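Local coordinates for peptidyl-prolyl cis-trans isomerase (Hirschia baltica, PDB 5EX2), which probably catalyses the cis-trans isomerisation of peptide bonds preceding proline, as a periplasmic folding helper of the cyclophilin family, at residues P41-N46 and F96-D101; Q119-Y124 and P128-Q133; R144-M149 and L181-S186. All coordinates share one frame; numbering follows the deposited sequence.

Contact 1 of 3, residues P41-N46 and F96-D101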
loop_
_atom_site.group_PDB
_atom_site.type_symbol
_atom_site.label_atom_id
_atom_site.label_comp_id
_atom_site.label_asym_id
_atom_site.label_seq_id
_atom_site.Cartn_x
_atom_site.Cartn_y
_atom_site.Cartn_z
ATOM N N PRO A 41 7.152 -0.317 5.865
ATOM C CA PRO A 41 8.508 0.182 6.113
ATOM C C PRO A 41 9.605 -0.726 5.581
ATOM O O PRO A 41 10.688 -0.239 5.254
ATOM C CB PRO A 41 8.600 0.257 7.641
ATOM C CG PRO A 41 7.242 0.108 8.161
ATOM C CD PRO A 41 6.365 -0.467 7.103
ATOM N N GLU A 42 9.339 -2.020 5.480
ATOM C CA GLU A 42 10.356 -2.941 5.013
ATOM C C GLU A 42 10.534 -2.825 3.490
ATOM O O GLU A 42 11.562 -3.231 2.949
ATOM C CB GLU A 42 9.982 -4.369 5.430
ATOM C CG GLU A 42 9.904 -4.521 6.957
ATOM C CD GLU A 42 9.570 -5.929 7.422
ATOM O OE1 GLU A 42 8.366 -6.257 7.491
ATOM O OE2 GLU A 42 10.503 -6.696 7.742
ATOM N N ILE A 43 9.566 -2.219 2.815
ATOM C CA ILE A 43 9.572 -2.108 1.363
ATOM C C ILE A 43 10.151 -0.762 0.910
ATOM O O ILE A 43 10.936 -0.695 -0.040
ATOM C CB ILE A 43 8.151 -2.312 0.806
ATOM C CG1 ILE A 43 7.680 -3.737 1.125
ATOM C CG2 ILE A 43 8.110 -2.025 -0.690
ATOM C CD1 ILE A 43 6.241 -4.021 0.761
ATOM N N ALA A 44 9.773 0.306 1.601
ATOM C CA ALA A 44 10.229 1.645 1.246
ATOM C C ALA A 44 10.405 2.484 2.510
ATOM O O ALA A 44 9.593 3.350 2.801
ATOM C CB ALA A 44 9.250 2.290 0.293
ATOM N N PRO A 45 11.470 2.208 3.281
ATOM C CA PRO A 45 11.603 2.835 4.600
ATOM C C PRO A 45 11.628 4.361 4.571
ATOM O O PRO A 45 10.988 4.996 5.407
ATOM C CB PRO A 45 12.945 2.309 5.118
ATOM C CG PRO A 45 13.636 1.702 3.956
ATOM C CD PRO A 45 12.575 1.278 2.993
ATOM N N ASN A 46 12.358 4.955 3.633
ATOM C CA ASN A 46 12.461 6.413 3.622
ATOM C C ASN A 46 11.171 7.060 3.153
ATOM O O ASN A 46 10.810 8.143 3.599
ATOM C CB ASN A 46 13.635 6.856 2.757
ATOM C CG ASN A 46 14.957 6.451 3.351
ATOM O OD1 ASN A 46 15.151 6.521 4.565
ATOM N ND2 ASN A 46 15.880 6.019 2.506
ATOM N N PHE A 96 12.669 1.989 -5.407
ATOM C CA PHE A 96 11.844 1.256 -6.353
ATOM C C PHE A 96 11.889 -0.247 -6.113
ATOM O O PHE A 96 10.998 -0.982 -6.538
ATOM C CB PHE A 96 12.293 1.544 -7.784
ATOM C CG PHE A 96 12.339 3.016 -8.145
ATOM C CD1 PHE A 96 11.507 3.941 -7.559
ATOM C CD2 PHE A 96 13.240 3.458 -9.097
ATOM C CE1 PHE A 96 11.586 5.280 -7.931
ATOM C CE2 PHE A 96 13.308 4.793 -9.464
ATOM C CZ PHE A 96 12.483 5.697 -8.871
ATOM N N VAL A 97 12.957 -0.688 -5.470
ATOM C CA VAL A 97 13.123 -2.090 -5.109
ATOM C C VAL A 97 13.735 -2.134 -3.725
ATOM O O VAL A 97 14.242 -1.125 -3.232
ATOM C CB VAL A 97 14.030 -2.858 -6.100
ATOM C CG1 VAL A 97 13.460 -2.832 -7.501
ATOM C CG2 VAL A 97 15.443 -2.293 -6.100
ATOM N N PHE A 98 13.686 -3.295 -3.086
ATOM C CA PHE A 98 14.394 -3.486 -1.839
ATOM C C PHE A 98 15.162 -4.793 -1.907
ATOM O O PHE A 98 14.839 -5.678 -2.696
ATOM C CB PHE A 98 13.443 -3.441 -0.630
ATOM C CG PHE A 98 12.430 -4.547 -0.557
ATOM C CD1 PHE A 98 11.318 -4.553 -1.378
ATOM C CD2 PHE A 98 12.554 -5.544 0.399
ATOM C CE1 PHE A 98 10.367 -5.555 -1.275
ATOM C CE2 PHE A 98 11.610 -6.544 0.500
ATOM C CZ PHE A 98 10.516 -6.551 -0.336
ATOM N N ARG A 99 16.211 -4.872 -1.097
ATOM C CA ARG A 99 17.045 -6.062 -0.979
ATOM C C ARG A 99 16.436 -6.953 0.084
ATOM O O ARG A 99 16.458 -6.603 1.268
ATOM C CB ARG A 99 18.469 -5.699 -0.589
ATOM C CG ARG A 99 19.155 -4.716 -1.517
ATOM C CD ARG A 99 19.345 -5.294 -2.881
ATOM N NE ARG A 99 20.155 -6.503 -2.831
ATOM C CZ ARG A 99 20.339 -7.312 -3.866
ATOM N NH1 ARG A 99 19.763 -7.010 -5.019
ATOM N NH2 ARG A 99 21.082 -8.416 -3.744
ATOM N N ARG A 100 15.871 -8.075 -0.337
ATOM C CA ARG A 100 15.158 -8.970 0.552
ATOM C C ARG A 100 15.990 -10.201 0.911
ATOM O O ARG A 100 16.550 -10.856 0.027
ATOM C CB ARG A 100 13.857 -9.368 -0.116
ATOM C CG ARG A 100 12.959 -10.226 0.744
ATOM C CD ARG A 100 11.657 -10.609 0.039
ATOM N NE ARG A 100 11.908 -11.386 -1.165
ATOM C CZ ARG A 100 12.015 -12.706 -1.206
ATOM N NH1 ARG A 100 11.861 -13.438 -0.105
ATOM N NH2 ARG A 100 12.288 -13.300 -2.353
ATOM N N ASP A 101 16.060 -10.509 2.199
ATOM C CA ASP A 101 16.680 -11.733 2.680
ATOM C C ASP A 101 15.630 -12.846 2.654
ATOM O O ASP A 101 14.717 -12.841 3.468
ATOM C CB ASP A 101 17.217 -11.527 4.097
ATOM C CG ASP A 101 17.873 -12.767 4.678
ATOM O OD1 ASP A 101 17.848 -13.837 4.038
ATOM O OD2 ASP A 101 18.389 -12.669 5.817
HETATM O O HOH W 1 13.389 0.093 -0.895
#
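The turn leading into helix 45-57, in which I43 comes just before the N-cap residue A44, leans on strand 98-100, an outermost strand of a five-stranded antiparallel sheet, with I43 and F98 carrying the contact. I43 CA sits over one face of the F98 ring, 4.1 Å above the plane and displaced toward the rim. From there the isoleucine side chain runs obliquely past the ring, and I43 CG1 comes to 4.0 Å from F98 CE1. The F98 first torsion of 65° sets CG between the backbone N and the carbonyl carbon; from that position the CD1-CE1 side of the ring passes I43, while the other side lies near the E42 carbonyl, with F98 CD2 3.6 Å from E42 O. The I43 carbonyl lies next to F98 CB, with I43 O 3.8 Å from that atom. No direct hydrogen bond joins the two segments, but one water bridges them: it donates to I43 O at 2.7 Å and to V97 O at 2.8 Å, pinning the turn to the residue just before the strand. Further out, I43 also packs on F127 and I129 of strand 127-132, E42 OE1 bonds Y124 OH on strand 119-124, and the backbone of F98 pairs with S147 on strand 145-148. The helix start is tied down in its turn by N46 N, which bonds E95 OE2.

Contact 2 of 3, residues Q119-Y124 and P128-Q133. With MG (magnesium ion), chain C.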
loop_
_atom_site.group_PDB
_atom_site.type_symbol
_atom_site.label_atom_id
_atom_site.label_comp_id
_atom_site.label_asym_id
_atom_site.label_seq_id
_atom_site.Cartn_x
_atom_site.Cartn_y
_atom_site.Cartn_z
ATOM N N GLN A 119 11.223 -14.630 -12.307
ATOM C CA GLN A 119 10.582 -13.908 -11.219
ATOM C C GLN A 119 9.342 -14.645 -10.779
ATOM O O GLN A 119 8.806 -15.453 -11.513
ATOM C CB GLN A 119 10.229 -12.481 -11.661
ATOM C CG GLN A 119 11.455 -11.632 -11.895
ATOM C CD GLN A 119 11.215 -10.321 -12.607
ATOM O OE1 GLN A 119 12.172 -9.667 -12.990
ATOM N NE2 GLN A 119 9.952 -9.912 -12.759
ATOM N N TYR A 120 8.876 -14.359 -9.570
ATOM C CA TYR A 120 7.577 -14.848 -9.151
ATOM C C TYR A 120 6.993 -13.810 -8.227
ATOM O O TYR A 120 7.696 -12.897 -7.790
ATOM C CB TYR A 120 7.674 -16.228 -8.474
ATOM C CG TYR A 120 8.337 -16.233 -7.124
ATOM C CD1 TYR A 120 9.717 -16.352 -6.995
ATOM C CD2 TYR A 120 7.576 -16.152 -5.964
ATOM C CE1 TYR A 120 10.312 -16.364 -5.736
ATOM C CE2 TYR A 120 8.157 -16.152 -4.711
ATOM C CZ TYR A 120 9.521 -16.251 -4.592
ATOM O OH TYR A 120 10.095 -16.263 -3.335
ATOM N N THR A 121 5.708 -13.981 -7.944
ATOM C CA THR A 121 5.007 -13.104 -7.041
ATOM C C THR A 121 4.433 -13.893 -5.877
ATOM O O THR A 121 4.222 -15.110 -5.930
ATOM C CB THR A 121 3.854 -12.363 -7.722
ATOM O OG1 THR A 121 2.834 -13.295 -8.091
ATOM C CG2 THR A 121 4.315 -11.572 -8.952
ATOM N N GLY A 122 4.158 -13.175 -4.812
ATOM C CA GLY A 122 3.570 -13.773 -3.636
ATOM C C GLY A 122 3.211 -12.657 -2.695
ATOM O O GLY A 122 3.106 -11.493 -3.102
ATOM N N PHE A 123 2.985 -13.023 -1.445
ATOM C CA PHE A 123 2.534 -12.072 -0.435
ATOM C C PHE A 123 3.431 -12.088 0.780
ATOM O O PHE A 123 3.913 -13.146 1.208
ATOM C CB PHE A 123 1.114 -12.388 0.013
ATOM C CG PHE A 123 0.070 -12.298 -1.076
ATOM C CD1 PHE A 123 -0.559 -11.101 -1.364
ATOM C CD2 PHE A 123 -0.294 -13.428 -1.788
ATOM C CE1 PHE A 123 -1.542 -11.031 -2.353
ATOM C CE2 PHE A 123 -1.275 -13.366 -2.776
ATOM C CZ PHE A 123 -1.897 -12.168 -3.049
ATOM N N TYR A 124 3.598 -10.915 1.372
ATOM C CA TYR A 124 4.250 -10.788 2.657
ATOM C C TYR A 124 3.491 -9.752 3.455
ATOM O O TYR A 124 3.365 -8.606 3.012
ATOM C CB TYR A 124 5.706 -10.366 2.524
ATOM C CG TYR A 124 6.338 -10.012 3.849
ATOM C CD1 TYR A 124 6.669 -10.986 4.772
ATOM C CD2 TYR A 124 6.587 -8.697 4.178
ATOM C CE1 TYR A 124 7.236 -10.650 5.988
ATOM C CE2 TYR A 124 7.150 -8.346 5.389
ATOM C CZ TYR A 124 7.473 -9.322 6.289
ATOM O OH TYR A 124 8.035 -8.973 7.502
ATOM N N PRO A 128 1.492 -7.299 -1.756
ATOM C CA PRO A 128 1.922 -8.080 -2.906
ATOM C C PRO A 128 3.400 -7.820 -3.137
ATOM O O PRO A 128 3.868 -6.685 -3.007
ATOM C CB PRO A 128 1.052 -7.542 -4.032
ATOM C CG PRO A 128 0.833 -6.098 -3.652
ATOM C CD PRO A 128 0.762 -6.084 -2.155
ATOM N N ILE A 129 4.136 -8.864 -3.502
ATOM C CA ILE A 129 5.570 -8.776 -3.691
ATOM C C ILE A 129 5.927 -9.522 -4.963
ATOM O O ILE A 129 5.359 -10.575 -5.232
ATOM C CB ILE A 129 6.354 -9.382 -2.509
ATOM C CG1 ILE A 129 5.946 -8.741 -1.178
ATOM C CG2 ILE A 129 7.862 -9.272 -2.742
ATOM C CD1 ILE A 129 6.399 -7.314 -1.015
ATOM N N GLU A 130 6.815 -8.943 -5.766
ATOM C CA GLU A 130 7.430 -9.639 -6.890
ATOM C C GLU A 130 8.924 -9.686 -6.628
ATOM O O GLU A 130 9.499 -8.788 -6.027
ATOM C CB GLU A 130 7.123 -8.948 -8.228
ATOM C CG GLU A 130 7.664 -9.696 -9.415
ATOM C CD GLU A 130 7.156 -9.175 -10.733
ATOM O OE1 GLU A 130 6.678 -8.022 -10.799
ATOM O OE2 GLU A 130 7.240 -9.933 -11.705
ATOM N N THR A 131 9.565 -10.759 -7.068
ATOM C CA THR A 131 10.937 -10.970 -6.680
ATOM C C THR A 131 11.725 -11.713 -7.720
ATOM O O THR A 131 11.179 -12.519 -8.451
ATOM C CB THR A 131 10.993 -11.749 -5.360
ATOM O OG1 THR A 131 12.326 -11.795 -4.855
ATOM C CG2 THR A 131 10.414 -13.159 -5.485
ATOM N N ARG A 132 13.017 -11.408 -7.762
ATOM C CA ARG A 132 13.983 -12.284 -8.401
ATOM C C ARG A 132 14.079 -13.558 -7.563
ATOM O O ARG A 132 13.641 -13.606 -6.414
ATOM C CB ARG A 132 15.331 -11.576 -8.547
ATOM C CG ARG A 132 15.240 -10.246 -9.276
ATOM C CD ARG A 132 14.771 -10.404 -10.706
ATOM N NE ARG A 132 15.794 -11.026 -11.536
ATOM C CZ ARG A 132 15.661 -11.262 -12.837
ATOM N NH1 ARG A 132 14.550 -10.908 -13.478
ATOM N NH2 ARG A 132 16.651 -11.827 -13.503
ATOM N N GLN A 133 14.615 -14.616 -8.149
ATOM C CA GLN A 133 14.567 -15.910 -7.495
ATOM C C GLN A 133 15.414 -15.972 -6.233
ATOM O O GLN A 133 16.544 -15.497 -6.197
ATOM C CB GLN A 133 15.010 -16.991 -8.482
ATOM C CG GLN A 133 13.936 -17.297 -9.488
ATOM C CD GLN A 133 12.724 -17.970 -8.890
ATOM O OE1 GLN A 133 12.736 -18.402 -7.724
ATOM N NE2 GLN A 133 11.676 -18.088 -9.680
HETATM MG MG MG C . 12.826 -20.491 -6.596
HETATM O O HOH W 2 13.219 -21.347 -8.729
HETATM O O HOH W 3 12.087 -22.583 -6.011
HETATM O O HOH W 4 12.339 -19.501 -4.399
#
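Q119 reaches across to T131, R132 and E130 with every part of its side chain. CB starts against a backbone carbonyl, with Q119 CB 3.3 Å from T131 O. CG passes close to the arginine nitrogen, Q119 CG to R132 NH1 being 3.6 Å. The chain is extended beyond CG, which carries the amide far enough for its two ends to serve different partners. Q119 OE1 accepts from R132 NH1 at 2.7 Å, lying in the guanidinium plane; the arginine gets there by bending at chi2 (-63°) and chi3 (-71°). Q119 NE2 donates to E130 OE2 at 2.9 Å, but the bond is bent and the oxygen is met from above the carboxylate plane, the amide and carboxylate standing nearly perpendicular. E130 OE1, for its part, makes a salt bridge with R179. All this lies along one face of a β hairpin, strands 119-124 and 127-132, in which Y120 with T131 and G122 with I129 are antiparallel hydrogen-bonded pairs. On the opposite face T131 CG2 lies over the Y120 ring, a CH-pi contact 3.5 Å from the ring centroid, while T131 OG1 turns away to donate to R132 O. The Y120 hydroxyl bonds D134. Next along the chain from R132, Q133 bends at chi2 (-68°), and Q133 OE1 binds the magnesium ion at 2.4 Å. Three waters, Q115 and E135 complete its six ligands, and Q133 NE2 is held by K117 O.

Contact 3 of 3, residues R144-M149 and L181-S186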
loop_
_atom_site.group_PDB
_atom_site.type_symbol
_atom_site.label_atom_id
_atom_site.label_comp_id
_atom_site.label_asym_id
_atom_site.label_seq_id
_atom_site.Cartn_x
_atom_site.Cartn_y
_atom_site.Cartn_z
ATOM N N ARG A 144 21.069 -11.365 -0.321
ATOM C CA ARG A 144 19.706 -10.918 -0.549
ATOM C C ARG A 144 19.390 -10.999 -2.038
ATOM O O ARG A 144 20.252 -11.326 -2.870
ATOM C CB ARG A 144 19.491 -9.489 0.006
ATOM C CG ARG A 144 19.610 -9.453 1.538
ATOM C CD ARG A 144 19.397 -8.073 2.117
ATOM N NE ARG A 144 19.538 -8.101 3.572
ATOM C CZ ARG A 144 18.689 -7.540 4.429
ATOM N NH1 ARG A 144 17.624 -6.872 4.003
ATOM N NH2 ARG A 144 18.917 -7.639 5.731
ATOM N N VAL A 145 18.129 -10.735 -2.356
ATOM C CA VAL A 145 17.670 -10.680 -3.734
ATOM C C VAL A 145 16.826 -9.443 -3.904
ATOM O O VAL A 145 16.306 -8.898 -2.926
ATOM C CB VAL A 145 16.847 -11.913 -4.150
ATOM C CG1 VAL A 145 17.672 -13.145 -4.025
ATOM C CG2 VAL A 145 15.537 -12.024 -3.343
ATOM N N GLU A 146 16.683 -9.012 -5.152
ATOM C CA GLU A 146 15.874 -7.853 -5.456
ATOM C C GLU A 146 14.387 -8.200 -5.429
ATOM O O GLU A 146 13.945 -9.173 -6.044
ATOM C CB GLU A 146 16.273 -7.301 -6.819
ATOM C CG GLU A 146 15.593 -6.006 -7.175
ATOM C CD GLU A 146 16.163 -5.384 -8.407
ATOM O OE1 GLU A 146 17.285 -4.849 -8.328
ATOM O OE2 GLU A 146 15.470 -5.404 -9.439
ATOM N N SER A 147 13.619 -7.392 -4.706
ATOM C CA SER A 147 12.170 -7.552 -4.658
ATOM C C SER A 147 11.498 -6.190 -4.732
ATOM O O SER A 147 12.143 -5.177 -4.535
ATOM C CB SER A 147 11.747 -8.274 -3.391
ATOM O OG SER A 147 12.416 -9.533 -3.277
ATOM N N TRP A 148 10.211 -6.177 -5.034
ATOM C CA TRP A 148 9.475 -4.919 -5.083
ATOM C C TRP A 148 8.003 -5.178 -4.814
ATOM O O TRP A 148 7.552 -6.315 -4.875
ATOM C CB TRP A 148 9.690 -4.221 -6.437
ATOM C CG TRP A 148 9.404 -5.063 -7.658
ATOM C CD1 TRP A 148 8.259 -5.044 -8.412
ATOM C CD2 TRP A 148 10.285 -6.017 -8.286
ATOM N NE1 TRP A 148 8.380 -5.922 -9.459
ATOM C CE2 TRP A 148 9.599 -6.543 -9.393
ATOM C CE3 TRP A 148 11.576 -6.482 -8.008
ATOM C CZ2 TRP A 148 10.161 -7.507 -10.228
ATOM C CZ3 TRP A 148 12.129 -7.452 -8.836
ATOM C CH2 TRP A 148 11.421 -7.947 -9.929
ATOM N N MET A 149 7.258 -4.126 -4.483
ATOM C CA MET A 149 5.831 -4.250 -4.319
ATOM C C MET A 149 5.179 -3.787 -5.602
ATOM O O MET A 149 5.150 -2.578 -5.881
ATOM C CB MET A 149 5.336 -3.428 -3.134
ATOM C CG MET A 149 3.829 -3.439 -3.003
ATOM S SD MET A 149 3.262 -3.017 -1.343
ATOM C CE MET A 149 3.787 -1.321 -1.194
ATOM N N LEU A 181 4.520 0.351 -14.048
ATOM C CA LEU A 181 5.130 1.196 -13.020
ATOM C C LEU A 181 6.176 0.481 -12.195
ATOM O O LEU A 181 6.982 1.123 -11.511
ATOM C CB LEU A 181 4.076 1.721 -12.060
ATOM C CG LEU A 181 2.957 2.553 -12.665
ATOM C CD1 LEU A 181 2.033 2.989 -11.544
ATOM C CD2 LEU A 181 3.485 3.754 -13.428
ATOM N N ASP A 182 6.149 -0.849 -12.237
ATOM C CA ASP A 182 6.974 -1.639 -11.334
ATOM C C ASP A 182 8.464 -1.387 -11.574
ATOM O O ASP A 182 8.920 -1.287 -12.719
ATOM C CB ASP A 182 6.678 -3.131 -11.497
ATOM C CG ASP A 182 5.265 -3.513 -11.101
ATOM O OD1 ASP A 182 4.505 -2.656 -10.622
ATOM O OD2 ASP A 182 4.948 -4.721 -11.252
ATOM N N ARG A 183 9.185 -1.258 -10.464
ATOM C CA ARG A 183 10.619 -0.991 -10.429
ATOM C C ARG A 183 10.961 0.413 -10.919
ATOM O O ARG A 183 12.136 0.748 -11.033
ATOM C CB ARG A 183 11.390 -2.039 -11.228
ATOM C CG ARG A 183 11.105 -3.462 -10.775
ATOM C CD ARG A 183 11.936 -4.489 -11.532
ATOM N NE ARG A 183 13.354 -4.329 -11.238
ATOM C CZ ARG A 183 14.258 -3.784 -12.049
ATOM N NH1 ARG A 183 13.925 -3.330 -13.255
ATOM N NH2 ARG A 183 15.512 -3.695 -11.637
ATOM N N LYS A 184 9.935 1.250 -11.111
ATOM C CA LYS A 184 10.136 2.616 -11.578
ATOM C C LYS A 184 9.519 3.661 -10.659
ATOM O O LYS A 184 9.814 4.839 -10.808
ATOM C CB LYS A 184 9.558 2.777 -12.983
ATOM C CG LYS A 184 10.268 1.929 -14.012
ATOM C CD LYS A 184 9.557 1.931 -15.354
ATOM C CE LYS A 184 10.372 1.169 -16.388
ATOM N NZ LYS A 184 9.669 1.052 -17.695
ATOM N N TYR A 185 8.661 3.249 -9.736
ATOM C CA TYR A 185 8.020 4.175 -8.803
ATOM C C TYR A 185 8.094 3.571 -7.415
ATOM O O TYR A 185 8.095 2.348 -7.253
ATOM C CB TYR A 185 6.555 4.447 -9.177
ATOM C CG TYR A 185 6.452 5.221 -10.452
ATOM C CD1 TYR A 185 6.631 4.597 -11.669
ATOM C CD2 TYR A 185 6.227 6.594 -10.445
ATOM C CE1 TYR A 185 6.584 5.300 -12.854
ATOM C CE2 TYR A 185 6.174 7.318 -11.633
ATOM C CZ TYR A 185 6.355 6.657 -12.830
ATOM O OH TYR A 185 6.307 7.373 -14.012
ATOM N N SER A 186 8.147 4.430 -6.409
ATOM C CA SER A 186 8.315 3.989 -5.035
ATOM C C SER A 186 6.984 3.654 -4.382
ATOM O O SER A 186 6.333 4.509 -3.811
ATOM C CB SER A 186 9.035 5.068 -4.224
ATOM O OG SER A 186 10.255 5.452 -4.823
HETATM O O HOH W 5 6.672 -1.947 -8.091
#
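E146 and W148, on the same side of strand 145-148, receive R183 from a type II β-turn, L181-K184, in the loop before strand 187-191. The arginine meets the glutamate side-on, with both nitrogens on one oxygen: R183 NH2 to E146 OE2 is 2.8 Å and R183 NE to E146 OE2 is 3.0 Å. The carboxylate and guanidinium planes are only 15° apart, so this salt bridge is close to flat. The methylenes of the same arginine lie on the indole, and a bend at chi3 (65°) turns the guanidinium from there to the carboxylate. R183 CD stands 3.6 Å from the centroid of the six-membered ring of W148, almost straight above it, and R183 CG is 3.7 Å from W148 CD2. The guanidinium itself is steeply tilted to the indole and too far for more than a weak cation-pi attraction. D182 CB adds an oblique contact, 3.9 Å from W148 NE1. If a serine stood in place of W148, the platform under the R183 methylenes would be gone, and the guanidinium would probably be freer to swing away from E146. In the next shell, backbone bonds to strand 127-132 fix the strand, E146 pairing with R132 and W148 with E130. W148 NE1 also makes a weak hydrogen bond to E130 OE1. D182 is anchored by H151 N and by a salt bridge to R179. R183 takes a positive phi of 69° at the third position of the turn, which K184 N closes by bonding L181 O at 3.0 Å.

In the fold
The three contacts follow one another along the chain and gather on the five-stranded antiparallel sheet that stands beside the eight-stranded cyclophilin barrel. Its strands 98-100, 145-148, 127-132 and 119-124 lie in that order, so contact 3 falls between the other two: its centre is about 8 Å from that of contact 1 and 10 Å from that of contact 2, while contacts 1 and 2 are about 13 Å apart. S147, T131 and R100 link all three by side-chain hydrogen bonds. Contacts 1 and 3 fasten the sheet to segments connected with the barrel, the turn after strand 33-39 and the loop before strand 187-191; contact 2 builds the sheet itself and extends to the magnesium site.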